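Long-range contacts in Non-structural polyprotein (Sindbis virus, PDB 4GUA), which is a multifunctional viral replication precursor whose crystallised part spans an nsP2 cysteine protease region that probably processes the polyprotein, a macro domain and a zinc-binding domain: residues 362-367 with 449-454; 358-363 with 406-411; 26-31 with 103-108; 76-81 with 94-99. All blocks are in the same frame, centred on the assembly; numbering follows the deposited sequence.

Contact 1. Residues 362-367 with 449-454. With MES (2-(N-morpholino)-ethanesulfonic acid), chain S.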
loop_
_atom_site.group_PDB
_atom_site.type_symbol
_atom_site.label_atom_id
_atom_site.label_comp_id
_atom_site.label_asym_id
_atom_site.label_seq_id
_atom_site.Cartn_x
_atom_site.Cartn_y
_atom_site.Cartn_z
ATOM N N VAL A 362 18.853 -19.385 1.045
ATOM C CA VAL A 362 19.112 -18.548 -0.113
ATOM C C VAL A 362 20.543 -18.759 -0.549
ATOM O O VAL A 362 21.470 -18.677 0.255
ATOM C CB VAL A 362 18.904 -17.055 0.195
ATOM C CG1 VAL A 362 19.452 -16.192 -0.937
ATOM C CG2 VAL A 362 17.432 -16.757 0.453
ATOM N N ASN A 363 20.710 -19.108 -1.817
ATOM C CA ASN A 363 22.027 -19.196 -2.422
ATOM C C ASN A 363 22.446 -17.845 -2.994
ATOM O O ASN A 363 21.619 -17.111 -3.543
ATOM C CB ASN A 363 22.014 -20.244 -3.535
ATOM C CG ASN A 363 23.359 -20.388 -4.217
ATOM O OD1 ASN A 363 24.403 -20.252 -3.584
ATOM N ND2 ASN A 363 23.338 -20.658 -5.514
ATOM N N ALA A 364 23.730 -17.522 -2.879
ATOM C CA ALA A 364 24.257 -16.361 -3.576
ATOM C C ALA A 364 24.719 -16.897 -4.920
ATOM O O ALA A 364 25.758 -17.555 -5.035
ATOM C CB ALA A 364 25.415 -15.754 -2.811
ATOM N N ALA A 365 23.941 -16.567 -5.943
ATOM C CA ALA A 365 24.003 -17.272 -7.206
ATOM C C ALA A 365 24.666 -16.443 -8.282
ATOM O O ALA A 365 25.045 -15.296 -8.050
ATOM C CB ALA A 365 22.602 -17.641 -7.638
ATOM N N ASN A 366 24.797 -17.041 -9.461
ATOM C CA ASN A 366 25.217 -16.323 -10.652
ATOM C C ASN A 366 24.151 -16.515 -11.726
ATOM O O ASN A 366 23.358 -17.456 -11.655
ATOM C CB ASN A 366 26.577 -16.816 -11.147
ATOM C CG ASN A 366 26.569 -18.280 -11.512
ATOM O OD1 ASN A 366 25.914 -18.686 -12.474
ATOM N ND2 ASN A 366 27.299 -19.083 -10.750
ATOM N N PRO A 367 24.131 -15.627 -12.729
ATOM C CA PRO A 367 23.088 -15.601 -13.758
ATOM C C PRO A 367 22.915 -16.922 -14.507
ATOM O O PRO A 367 21.814 -17.189 -14.998
ATOM C CB PRO A 367 23.578 -14.519 -14.717
ATOM C CG PRO A 367 24.447 -13.659 -13.902
ATOM C CD PRO A 367 25.124 -14.562 -12.933
ATOM N N PRO A 449 22.686 -15.409 2.906
ATOM C CA PRO A 449 24.012 -14.799 2.984
ATOM C C PRO A 449 23.951 -13.340 2.563
ATOM O O PRO A 449 22.887 -12.891 2.146
ATOM C CB PRO A 449 24.802 -15.605 1.959
ATOM C CG PRO A 449 23.803 -15.869 0.893
ATOM C CD PRO A 449 22.476 -16.058 1.600
ATOM N N LEU A 450 25.061 -12.617 2.629
ATOM C CA LEU A 450 25.053 -11.241 2.165
ATOM C C LEU A 450 25.463 -11.236 0.706
ATOM O O LEU A 450 26.618 -11.489 0.375
ATOM C CB LEU A 450 25.999 -10.367 2.987
ATOM C CG LEU A 450 25.665 -10.188 4.469
ATOM C CD1 LEU A 450 26.610 -9.179 5.107
ATOM C CD2 LEU A 450 24.228 -9.752 4.655
ATOM N N LEU A 451 24.513 -10.925 -0.164
ATOM C CA LEU A 451 24.754 -10.969 -1.595
ATOM C C LEU A 451 25.802 -9.949 -2.007
ATOM O O LEU A 451 25.878 -8.850 -1.453
ATOM C CB LEU A 451 23.449 -10.726 -2.353
ATOM C CG LEU A 451 22.339 -11.749 -2.074
ATOM C CD1 LEU A 451 21.075 -11.415 -2.847
ATOM C CD2 LEU A 451 22.798 -13.160 -2.420
ATOM N N SER A 452 26.624 -10.344 -2.975
ATOM C CA SER A 452 27.607 -9.462 -3.602
ATOM C C SER A 452 28.685 -8.963 -2.656
ATOM O O SER A 452 29.271 -7.912 -2.907
ATOM C CB SER A 452 26.918 -8.243 -4.230
ATOM O OG SER A 452 25.993 -8.614 -5.234
ATOM N N THR A 453 28.941 -9.674 -1.562
ATOM C CA THR A 453 30.066 -9.307 -0.706
ATOM C C THR A 453 31.355 -10.115 -0.910
ATOM O O THR A 453 32.420 -9.700 -0.455
ATOM C CB THR A 453 29.671 -9.450 0.771
ATOM O OG1 THR A 453 29.548 -10.837 1.106
ATOM C CG2 THR A 453 28.352 -8.735 1.045
ATOM N N GLY A 454 31.276 -11.246 -1.602
ATOM C CA GLY A 454 32.447 -12.086 -1.792
ATOM C C GLY A 454 33.394 -11.787 -2.938
ATOM O O GLY A 454 34.602 -11.639 -2.761
HETATM O O1 MES S . 29.297 -17.572 -8.741
HETATM C C2 MES S . 28.859 -18.225 -7.548
HETATM C C3 MES S . 29.095 -17.332 -6.329
HETATM N N4 MES S . 28.930 -15.971 -6.817
HETATM C C5 MES S . 30.021 -15.512 -7.662
HETATM C C6 MES S . 30.424 -16.725 -8.498
HETATM C C7 MES S . 28.389 -15.010 -5.857
HETATM C C8 MES S . 29.501 -14.416 -4.999
HETATM S S MES S . 28.885 -13.138 -4.124
HETATM O O1S MES S . 28.422 -13.531 -2.771
HETATM O O2S MES S . 27.751 -12.531 -4.859
HETATM O O3S MES S . 29.966 -12.144 -3.950
#

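Contact 2. Residues 358-363 with 406-411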
loop_
_atom_site.group_PDB
_atom_site.type_symbol
_atom_site.label_atom_id
_atom_site.label_comp_id
_atom_site.label_asym_id
_atom_site.label_seq_id
_atom_site.Cartn_x
_atom_site.Cartn_y
_atom_site.Cartn_z
ATOM N N GLU A 358 16.608 -23.662 8.839
ATOM C CA GLU A 358 15.527 -22.771 8.409
ATOM C C GLU A 358 14.776 -23.364 7.221
ATOM O O GLU A 358 15.353 -24.123 6.449
ATOM C CB GLU A 358 16.079 -21.393 8.043
ATOM C CG GLU A 358 16.523 -20.548 9.231
ATOM C CD GLU A 358 17.795 -21.049 9.880
ATOM O OE1 GLU A 358 18.628 -21.653 9.172
ATOM O OE2 GLU A 358 17.969 -20.826 11.100
ATOM N N GLU A 359 13.501 -23.007 7.069
ATOM C CA GLU A 359 12.637 -23.604 6.040
ATOM C C GLU A 359 13.195 -23.451 4.629
ATOM O O GLU A 359 13.120 -24.377 3.814
ATOM C CB GLU A 359 11.230 -23.006 6.089
ATOM C CG GLU A 359 10.306 -23.548 5.005
ATOM C CD GLU A 359 8.886 -23.010 5.095
ATOM O OE1 GLU A 359 8.492 -22.526 6.185
ATOM O OE2 GLU A 359 8.169 -23.061 4.066
ATOM N N ALA A 360 13.719 -22.269 4.332
ATOM C CA ALA A 360 14.314 -22.020 3.030
ATOM C C ALA A 360 15.722 -21.474 3.199
ATOM O O ALA A 360 16.029 -20.787 4.173
ATOM C CB ALA A 360 13.459 -21.045 2.240
ATOM N N VAL A 361 16.578 -21.783 2.237
ATOM C CA VAL A 361 17.935 -21.275 2.239
ATOM C C VAL A 361 18.159 -20.512 0.944
ATOM O O VAL A 361 17.726 -20.945 -0.127
ATOM C CB VAL A 361 18.961 -22.421 2.353
ATOM C CG1 VAL A 361 18.822 -23.390 1.185
ATOM C CG2 VAL A 361 20.371 -21.866 2.431
ATOM N N VAL A 362 18.853 -19.385 1.045
ATOM C CA VAL A 362 19.112 -18.548 -0.113
ATOM C C VAL A 362 20.543 -18.759 -0.549
ATOM O O VAL A 362 21.470 -18.677 0.255
ATOM C CB VAL A 362 18.904 -17.055 0.195
ATOM C CG1 VAL A 362 19.452 -16.192 -0.937
ATOM C CG2 VAL A 362 17.432 -16.757 0.453
ATOM N N ASN A 363 20.710 -19.108 -1.817
ATOM C CA ASN A 363 22.027 -19.196 -2.422
ATOM C C ASN A 363 22.446 -17.845 -2.994
ATOM O O ASN A 363 21.619 -17.111 -3.543
ATOM C CB ASN A 363 22.014 -20.244 -3.535
ATOM C CG ASN A 363 23.359 -20.388 -4.217
ATOM O OD1 ASN A 363 24.403 -20.252 -3.584
ATOM N ND2 ASN A 363 23.338 -20.658 -5.514
ATOM N N LYS A 406 13.481 -25.744 0.285
ATOM C CA LYS A 406 13.377 -24.673 -0.694
ATOM C C LYS A 406 14.707 -23.948 -0.823
ATOM O O LYS A 406 15.187 -23.331 0.125
ATOM C CB LYS A 406 12.296 -23.672 -0.283
ATOM C CG LYS A 406 10.897 -24.246 -0.291
ATOM C CD LYS A 406 9.849 -23.199 0.034
ATOM C CE LYS A 406 8.490 -23.841 0.249
ATOM N NZ LYS A 406 8.439 -24.637 1.512
ATOM N N VAL A 407 15.302 -24.040 -2.005
ATOM C CA VAL A 407 16.514 -23.304 -2.315
ATOM C C VAL A 407 16.179 -22.160 -3.263
ATOM O O VAL A 407 15.752 -22.384 -4.394
ATOM C CB VAL A 407 17.565 -24.215 -2.955
ATOM C CG1 VAL A 407 18.843 -23.440 -3.230
ATOM C CG2 VAL A 407 17.842 -25.408 -2.055
ATOM N N ILE A 408 16.355 -20.935 -2.780
ATOM C CA ILE A 408 16.100 -19.739 -3.568
ATOM C C ILE A 408 17.417 -19.193 -4.116
ATOM O O ILE A 408 18.273 -18.746 -3.353
ATOM C CB ILE A 408 15.456 -18.654 -2.702
ATOM C CG1 ILE A 408 14.144 -19.159 -2.115
ATOM C CG2 ILE A 408 15.243 -17.386 -3.509
ATOM C CD1 ILE A 408 13.523 -18.211 -1.116
ATOM N N HIS A 409 17.581 -19.212 -5.433
ATOM C CA HIS A 409 18.808 -18.711 -6.031
ATOM C C HIS A 409 18.645 -17.222 -6.300
ATOM O O HIS A 409 17.850 -16.821 -7.148
ATOM C CB HIS A 409 19.101 -19.453 -7.342
ATOM C CG HIS A 409 19.214 -20.939 -7.186
ATOM N ND1 HIS A 409 20.421 -21.601 -7.229
ATOM C CD2 HIS A 409 18.271 -21.894 -6.997
ATOM C CE1 HIS A 409 20.218 -22.897 -7.066
ATOM N NE2 HIS A 409 18.921 -23.100 -6.924
ATOM N N ALA A 410 19.396 -16.401 -5.573
ATOM C CA ALA A 410 19.311 -14.956 -5.737
ATOM C C ALA A 410 20.605 -14.430 -6.344
ATOM O O ALA A 410 21.687 -14.661 -5.809
ATOM C CB ALA A 410 19.038 -14.291 -4.388
ATOM N N VAL A 411 20.490 -13.695 -7.445
ATOM C CA VAL A 411 21.668 -13.231 -8.169
ATOM C C VAL A 411 21.931 -11.748 -7.952
ATOM O O VAL A 411 21.224 -10.886 -8.478
ATOM C CB VAL A 411 21.519 -13.473 -9.684
ATOM C CG1 VAL A 411 22.792 -13.064 -10.420
ATOM C CG2 VAL A 411 21.174 -14.934 -9.959
#

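Contact 3. Residues 26-31 with 103-108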
loop_
_atom_site.group_PDB
_atom_site.type_symbol
_atom_site.label_atom_id
_atom_site.label_comp_id
_atom_site.label_asym_id
_atom_site.label_seq_id
_atom_site.Cartn_x
_atom_site.Cartn_y
_atom_site.Cartn_z
ATOM N N ALA A 26 -23.868 18.778 -7.382
ATOM C CA ALA A 26 -24.757 19.459 -8.312
ATOM C C ALA A 26 -24.203 19.503 -9.739
ATOM O O ALA A 26 -24.959 19.384 -10.699
ATOM C CB ALA A 26 -25.024 20.839 -7.824
ATOM N N THR A 27 -22.895 19.685 -9.888
ATOM C CA THR A 27 -22.306 19.767 -11.222
ATOM C C THR A 27 -22.511 18.469 -11.989
ATOM O O THR A 27 -22.478 18.452 -13.217
ATOM C CB THR A 27 -20.794 20.050 -11.176
ATOM O OG1 THR A 27 -20.116 18.932 -10.581
ATOM C CG2 THR A 27 -20.497 21.308 -10.385
ATOM N N ALA A 28 -22.712 17.383 -11.254
ATOM C CA ALA A 28 -22.921 16.073 -11.852
ATOM C C ALA A 28 -24.400 15.756 -11.985
ATOM O O ALA A 28 -24.766 14.648 -12.368
ATOM C CB ALA A 28 -22.237 15.003 -11.017
ATOM N N GLY A 29 -25.252 16.710 -11.633
ATOM C CA GLY A 29 -26.688 16.504 -11.711
ATOM C C GLY A 29 -27.249 15.780 -10.501
ATOM O O GLY A 29 -28.425 15.410 -10.478
ATOM N N ILE A 30 -26.409 15.584 -9.491
ATOM C CA ILE A 30 -26.801 14.835 -8.302
ATOM C C ILE A 30 -27.315 15.762 -7.216
ATOM O O ILE A 30 -26.635 16.717 -6.823
ATOM C CB ILE A 30 -25.614 14.045 -7.724
ATOM C CG1 ILE A 30 -25.116 13.014 -8.737
ATOM C CG2 ILE A 30 -26.011 13.372 -6.418
ATOM C CD1 ILE A 30 -23.819 12.357 -8.341
ATOM N N VAL A 31 -28.528 15.493 -6.747
ATOM C CA VAL A 31 -29.065 16.195 -5.590
ATOM C C VAL A 31 -29.641 15.201 -4.591
ATOM O O VAL A 31 -30.704 14.628 -4.835
ATOM C CB VAL A 31 -30.161 17.156 -6.032
ATOM C CG1 VAL A 31 -30.733 17.873 -4.851
ATOM C CG2 VAL A 31 -29.591 18.148 -7.008
ATOM N N TYR A 103 -13.042 20.332 -7.042
ATOM C CA TYR A 103 -13.700 19.175 -7.628
ATOM C C TYR A 103 -14.893 19.624 -8.462
ATOM O O TYR A 103 -15.431 20.710 -8.262
ATOM C CB TYR A 103 -14.177 18.222 -6.527
ATOM C CG TYR A 103 -13.056 17.668 -5.671
ATOM C CD1 TYR A 103 -12.611 18.349 -4.545
ATOM C CD2 TYR A 103 -12.441 16.475 -5.991
ATOM C CE1 TYR A 103 -11.581 17.851 -3.766
ATOM C CE2 TYR A 103 -11.419 15.969 -5.219
ATOM C CZ TYR A 103 -10.990 16.656 -4.110
ATOM O OH TYR A 103 -9.966 16.138 -3.344
ATOM N N GLY A 104 -15.279 18.792 -9.420
ATOM C CA GLY A 104 -16.514 18.976 -10.154
ATOM C C GLY A 104 -16.626 17.940 -11.254
ATOM O O GLY A 104 -15.618 17.430 -11.744
ATOM N N TYR A 105 -17.851 17.687 -11.697
ATOM C CA TYR A 105 -18.096 16.648 -12.682
ATOM C C TYR A 105 -17.392 17.006 -13.973
ATOM O O TYR A 105 -17.517 18.121 -14.459
ATOM C CB TYR A 105 -19.590 16.506 -12.925
ATOM C CG TYR A 105 -19.963 15.316 -13.769
ATOM C CD1 TYR A 105 -19.914 14.029 -13.248
ATOM C CD2 TYR A 105 -20.385 15.478 -15.081
ATOM C CE1 TYR A 105 -20.267 12.936 -14.016
ATOM C CE2 TYR A 105 -20.742 14.392 -15.857
ATOM C CZ TYR A 105 -20.682 13.125 -15.321
ATOM O OH TYR A 105 -21.038 12.047 -16.098
ATOM N N ASP A 106 -16.684 16.047 -14.550
ATOM C CA ASP A 106 -15.951 16.289 -15.782
ATOM C C ASP A 106 -16.620 15.575 -16.957
ATOM O O ASP A 106 -16.547 14.354 -17.081
ATOM C CB ASP A 106 -14.511 15.807 -15.608
ATOM C CG ASP A 106 -13.633 16.163 -16.773
ATOM O OD1 ASP A 106 -14.164 16.301 -17.896
ATOM O OD2 ASP A 106 -12.413 16.316 -16.558
ATOM N N HIS A 107 -17.249 16.357 -17.829
ATOM C CA HIS A 107 -18.046 15.811 -18.920
ATOM C C HIS A 107 -17.170 15.154 -19.975
ATOM O O HIS A 107 -17.611 14.242 -20.683
ATOM C CB HIS A 107 -18.900 16.906 -19.554
ATOM C CG HIS A 107 -20.010 17.381 -18.676
ATOM N ND1 HIS A 107 -19.813 18.274 -17.644
ATOM C CD2 HIS A 107 -21.330 17.079 -18.666
ATOM C CE1 HIS A 107 -20.966 18.508 -17.041
ATOM N NE2 HIS A 107 -21.901 17.790 -17.639
ATOM N N ALA A 108 -15.936 15.629 -20.093
ATOM C CA ALA A 108 -14.985 15.030 -21.014
ATOM C C ALA A 108 -14.713 13.589 -20.595
ATOM O O ALA A 108 -14.819 12.669 -21.400
ATOM C CB ALA A 108 -13.695 15.829 -21.044
#

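Contact 4. Residues 76-81 with 94-99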
loop_
_atom_site.group_PDB
_atom_site.type_symbol
_atom_site.label_atom_id
_atom_site.label_comp_id
_atom_site.label_asym_id
_atom_site.label_seq_id
_atom_site.Cartn_x
_atom_site.Cartn_y
_atom_site.Cartn_z
ATOM N N GLN A 76 -11.794 21.095 -12.139
ATOM C CA GLN A 76 -11.496 21.998 -11.032
ATOM C C GLN A 76 -12.482 23.135 -11.071
ATOM O O GLN A 76 -12.288 24.112 -11.776
ATOM C CB GLN A 76 -10.095 22.600 -11.190
ATOM C CG GLN A 76 -8.984 21.598 -11.398
ATOM C CD GLN A 76 -8.815 20.688 -10.217
ATOM O OE1 GLN A 76 -9.258 19.541 -10.236
ATOM N NE2 GLN A 76 -8.179 21.195 -9.164
ATOM N N SER A 77 -13.475 23.068 -10.207
ATOM C CA SER A 77 -14.578 24.003 -10.276
ATOM C C SER A 77 -14.817 24.631 -8.931
ATOM O O SER A 77 -14.583 25.818 -8.725
ATOM C CB SER A 77 -15.855 23.277 -10.692
ATOM O OG SER A 77 -15.778 22.736 -11.998
ATOM N N ILE A 78 -15.292 23.795 -8.020
ATOM C CA ILE A 78 -15.656 24.217 -6.692
ATOM C C ILE A 78 -14.635 23.694 -5.709
ATOM O O ILE A 78 -14.383 22.495 -5.648
ATOM C CB ILE A 78 -17.030 23.672 -6.340
ATOM C CG1 ILE A 78 -18.020 24.068 -7.442
ATOM C CG2 ILE A 78 -17.458 24.162 -4.966
ATOM C CD1 ILE A 78 -19.345 23.363 -7.352
ATOM N N PRO A 79 -14.037 24.593 -4.931
ATOM C CA PRO A 79 -13.070 24.139 -3.934
ATOM C C PRO A 79 -13.734 23.350 -2.818
ATOM O O PRO A 79 -14.864 23.634 -2.424
ATOM C CB PRO A 79 -12.465 25.447 -3.408
ATOM C CG PRO A 79 -13.454 26.468 -3.714
ATOM C CD PRO A 79 -14.138 26.057 -4.971
ATOM N N LEU A 80 -13.051 22.308 -2.369
ATOM C CA LEU A 80 -13.457 21.587 -1.181
ATOM C C LEU A 80 -12.350 21.773 -0.171
ATOM O O LEU A 80 -11.278 21.184 -0.299
ATOM C CB LEU A 80 -13.663 20.110 -1.484
ATOM C CG LEU A 80 -14.191 19.278 -0.315
ATOM C CD1 LEU A 80 -15.504 19.856 0.221
ATOM C CD2 LEU A 80 -14.359 17.821 -0.746
ATOM N N THR A 81 -12.642 22.557 0.861
ATOM C CA THR A 81 -11.618 23.089 1.742
ATOM C C THR A 81 -11.847 22.689 3.191
ATOM O O THR A 81 -12.918 22.932 3.772
ATOM C CB THR A 81 -11.573 24.624 1.658
ATOM O OG1 THR A 81 -11.366 25.021 0.299
ATOM C CG2 THR A 81 -10.459 25.177 2.525
ATOM N N TRP A 94 -15.618 21.994 7.232
ATOM C CA TRP A 94 -15.544 21.861 5.781
ATOM C C TRP A 94 -16.432 22.886 5.115
ATOM O O TRP A 94 -17.598 23.038 5.477
ATOM C CB TRP A 94 -16.018 20.488 5.316
ATOM C CG TRP A 94 -15.090 19.341 5.578
ATOM C CD1 TRP A 94 -15.101 18.512 6.656
ATOM C CD2 TRP A 94 -14.029 18.883 4.732
ATOM N NE1 TRP A 94 -14.116 17.562 6.537
ATOM C CE2 TRP A 94 -13.440 17.770 5.366
ATOM C CE3 TRP A 94 -13.519 19.303 3.500
ATOM C CZ2 TRP A 94 -12.366 17.076 4.815
ATOM C CZ3 TRP A 94 -12.448 18.609 2.952
ATOM C CH2 TRP A 94 -11.884 17.509 3.610
ATOM N N ASP A 95 -15.897 23.558 4.104
ATOM C CA ASP A 95 -16.719 24.423 3.273
ATOM C C ASP A 95 -16.139 24.602 1.873
ATOM O O ASP A 95 -15.177 23.945 1.491
ATOM C CB ASP A 95 -16.956 25.776 3.950
ATOM C CG ASP A 95 -15.684 26.594 4.108
ATOM O OD1 ASP A 95 -14.699 26.324 3.395
ATOM O OD2 ASP A 95 -15.682 27.535 4.933
ATOM N N ASN A 96 -16.765 25.487 1.112
ATOM C CA ASN A 96 -16.394 25.765 -0.266
ATOM C C ASN A 96 -15.483 26.992 -0.462
ATOM O O ASN A 96 -15.314 27.469 -1.581
ATOM C CB ASN A 96 -17.652 25.832 -1.127
ATOM C CG ASN A 96 -18.466 24.554 -1.047
ATOM O OD1 ASN A 96 -19.628 24.562 -0.636
ATOM N ND2 ASN A 96 -17.842 23.438 -1.408
ATOM N N SER A 97 -14.954 27.543 0.627
ATOM C CA SER A 97 -14.056 28.697 0.538
ATOM C C SER A 97 -12.869 28.394 -0.382
ATOM O O SER A 97 -12.562 27.234 -0.647
ATOM C CB SER A 97 -13.548 29.097 1.925
ATOM O OG SER A 97 -12.333 28.444 2.254
ATOM N N PRO A 98 -12.222 29.446 -0.909
ATOM C CA PRO A 98 -11.086 29.335 -1.840
ATOM C C PRO A 98 -9.943 28.431 -1.373
ATOM O O PRO A 98 -9.581 28.449 -0.197
ATOM C CB PRO A 98 -10.598 30.781 -1.951
ATOM C CG PRO A 98 -11.829 31.588 -1.740
ATOM C CD PRO A 98 -12.637 30.847 -0.717
ATOM N N GLY A 99 -9.373 27.669 -2.305
ATOM C CA GLY A 99 -8.278 26.752 -2.009
ATOM C C GLY A 99 -7.807 26.029 -3.259
ATOM O O GLY A 99 -8.481 26.071 -4.289
#

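Contact 1. Residues 362-367 with 449-454
Ala364 and Leu451 bring their CA atoms within 5.8 Å of each other where the strand 360-364 of the macro-domain sheet passes the loop that leaves its parallel neighbour, strand 445-448. Two residues before Ala364 the strands are still paired, Val362 bonding to the backbone of Ala447; from Pro449 on, the chain peels off, turns through a type II turn from Leu450 to Thr453 and meets 362-367 by apolar contacts. Val362 and Pro449 cross at about a right angle, CG1 of the valine lying 3.9 Å from CD of the proline ring. The same ring also borders Ala364, its CG 4.0 Å from the alanine CB. That methyl has Leu451 as a second neighbour, with CD2 of the leucine 3.7 Å away. Leu451 gets there although its CB bond heads neither to nor from the strand: CG stands anti to the carbonyl carbon (chi1 -60°), and CD2 comes over both CA and CB of Ala364. Helix 420-440 packs on the same leucine through Leu427 and Ala430. Beyond these residues the two chains diverge, and the buffer molecule MES spans them. Its sulfonate receives weak bonds from the backbone N of Ser452 and of Gly454, a mode consistent with this turn being the phosphate-binding loop that macro domains use for ADP-ribose. At the other end of MES, Asn366 ND2, which also bonds to Arg370 O, donates to the morpholine O1 at 3.2 Å with an N-H...O angle of 163°.

Contact 2. Residues 358-363 with 406-411
Ile408 O accepts a hydrogen bond from Asn363 N at 2.9 Å and is also approached by the CA-H of Val362, whose CA lies 3.4 Å away. Lys406 O is used in the same manner, accepting from Val361 N at 3.0 Å and touched by the CA-H of Ala360. In return, Val361 O takes Ile408 N and Asn363 O takes Ala410 N, giving the bond pattern of parallel strands. The two axes close to 4.7 Å with a 25° twist, and pair Ala360 with Lys406, Val361 with Val407, Val362 with Ile408 and Asn363 with His409. These are inner strands of the mixed sheet of the macro domain: 445-448 flanks 360-364 on its other side, and 397-402 runs antiparallel beyond 405-410. Val361 and Val407 share the face covered by helix 375-382, lying side by side with CG1 of the first 3.9 Å from CG2 of the second. On the other face the CB atoms of Ala360 and Lys406 approach to 3.8 Å, while CG1 of Val362 reaches over to CB of Ala410. Just before Ala360, Glu359 runs extended beyond CG, alongside Lys406 and pointing the same way. Lys406 bends at its last torsion (chi4 70°), which turns NZ towards Glu359, and NZ meets the anti lone pair of Glu359 OE2 in a salt bridge of 3.0 Å; OE1 of this carboxylate accepts from Lys444 N.

Contact 3. Residues 26-31 with 103-108
Tyr105 lays its ring obliquely against Ala28, CD1 and CG being the ring atoms nearest the alanine methyl, with CB of Ala28 3.4 Å from CD1. CG stands anti to the backbone N of Tyr105 (chi1 -171°), and this places CG itself 3.6 Å from CB of Ala28. There Phe64 of helix 52-64 meets the tyrosine ring and also touches Ala28. The polar link uses the residue before Ala28: Tyr105 N donates to Thr27 OG1 at 2.8 Å, almost straight at 170°. The hydroxyl also bonds to Ile24 O within its own helix, so one hydroxyl serves both its own helix and a peptide N-H from outside. This junction belongs to the peptidase family C9 region, in the papain-like clan CA, and joins the C-terminal end of helix 16-27 to the link between strand 102-103 and helix 107-113. Each helix end has its own cap. Gly29, with positive phi, turns the chain out of helix 16-27 in a Schellman motif and sends its N back to Ala26 O at 2.8 Å. Asp106 is the N-cap of the other helix, its OD1 accepting from Ile109 N and, weakly, from Ala108 N. His107, the first residue of that helix, offers a ring face to the edge of Tyr105, whose CD2 lies 3.6 Å above the centre of the imidazole.

Contact 4. Residues 76-81 with 94-99
A short antiparallel pairing near the surface, between Thr81 and Asp95, joins the two arms of a beta hairpin and is prolonged by side-chain bonds along the chain that leaves it. Thr81 N donates to Asp95 O at 3.0 Å and Asp95 N to Thr81 O at 3.1 Å, a hydrogen-bonded pair. Towards Pro79 the arms no longer pair through their backbones, and Asn96 takes over: its ND2 reaches Pro79 O at 3.2 Å in a bond that is straight (178°) and lies in the plane of the amide. The same nitrogen bonds to Ala20 O, so the asparagine ties the hairpin to helix 16-27; the methyl CG2 of Ile78 rests beside it at 3.7 Å. In the small three-stranded sheet of this peptidase C9 region, strand 78-83 is central, with 93-95 on one side and 102-103 on the other. On the sheet face of Thr81 and Asp95 the chain curls over the hairpin. Asp95 OD1 accepts from Ser97 N at 3.0 Å, an Asx turn whose donor stands well above the carboxylate plane. Beyond the turn, Thr81 OG1, anti to the carbonyl carbon (chi1 -56°), donates to Ser97 O at 2.7 Å, while His83 bonds to Ser97 OG and weakly to Asp95 OD1. On the opposite face Leu80 lies obliquely against the indole of Trp94, its CG 3.8 Å from CZ3. Both side chains also touch Ala52 of helix 52-64, and Tyr82 meets the tryptophan ring.

The four contacts form two pairs on opposite sides of the chain's centre, 54 to 56 Å apart between centres. Contacts 1 and 2, centres 10 Å apart, share Val362 and Asn363: strand 360-364 pairs with strand 405-410 in contact 2 and passes the MES-binding loop in contact 1, and the probable bond from Ala365 N to Ala410 O, 3.0 Å, carries the pairing towards that presumed ligand cleft. Contacts 3 and 4, with centres 14 Å apart, meet where Tyr103 N approaches Ile78 O at 2.9 Å, and the hairpin of contact 4 lies within the chain between 26-31 and 103-108. Between the pairs the nearest atoms are about 42 to 44 Å apart.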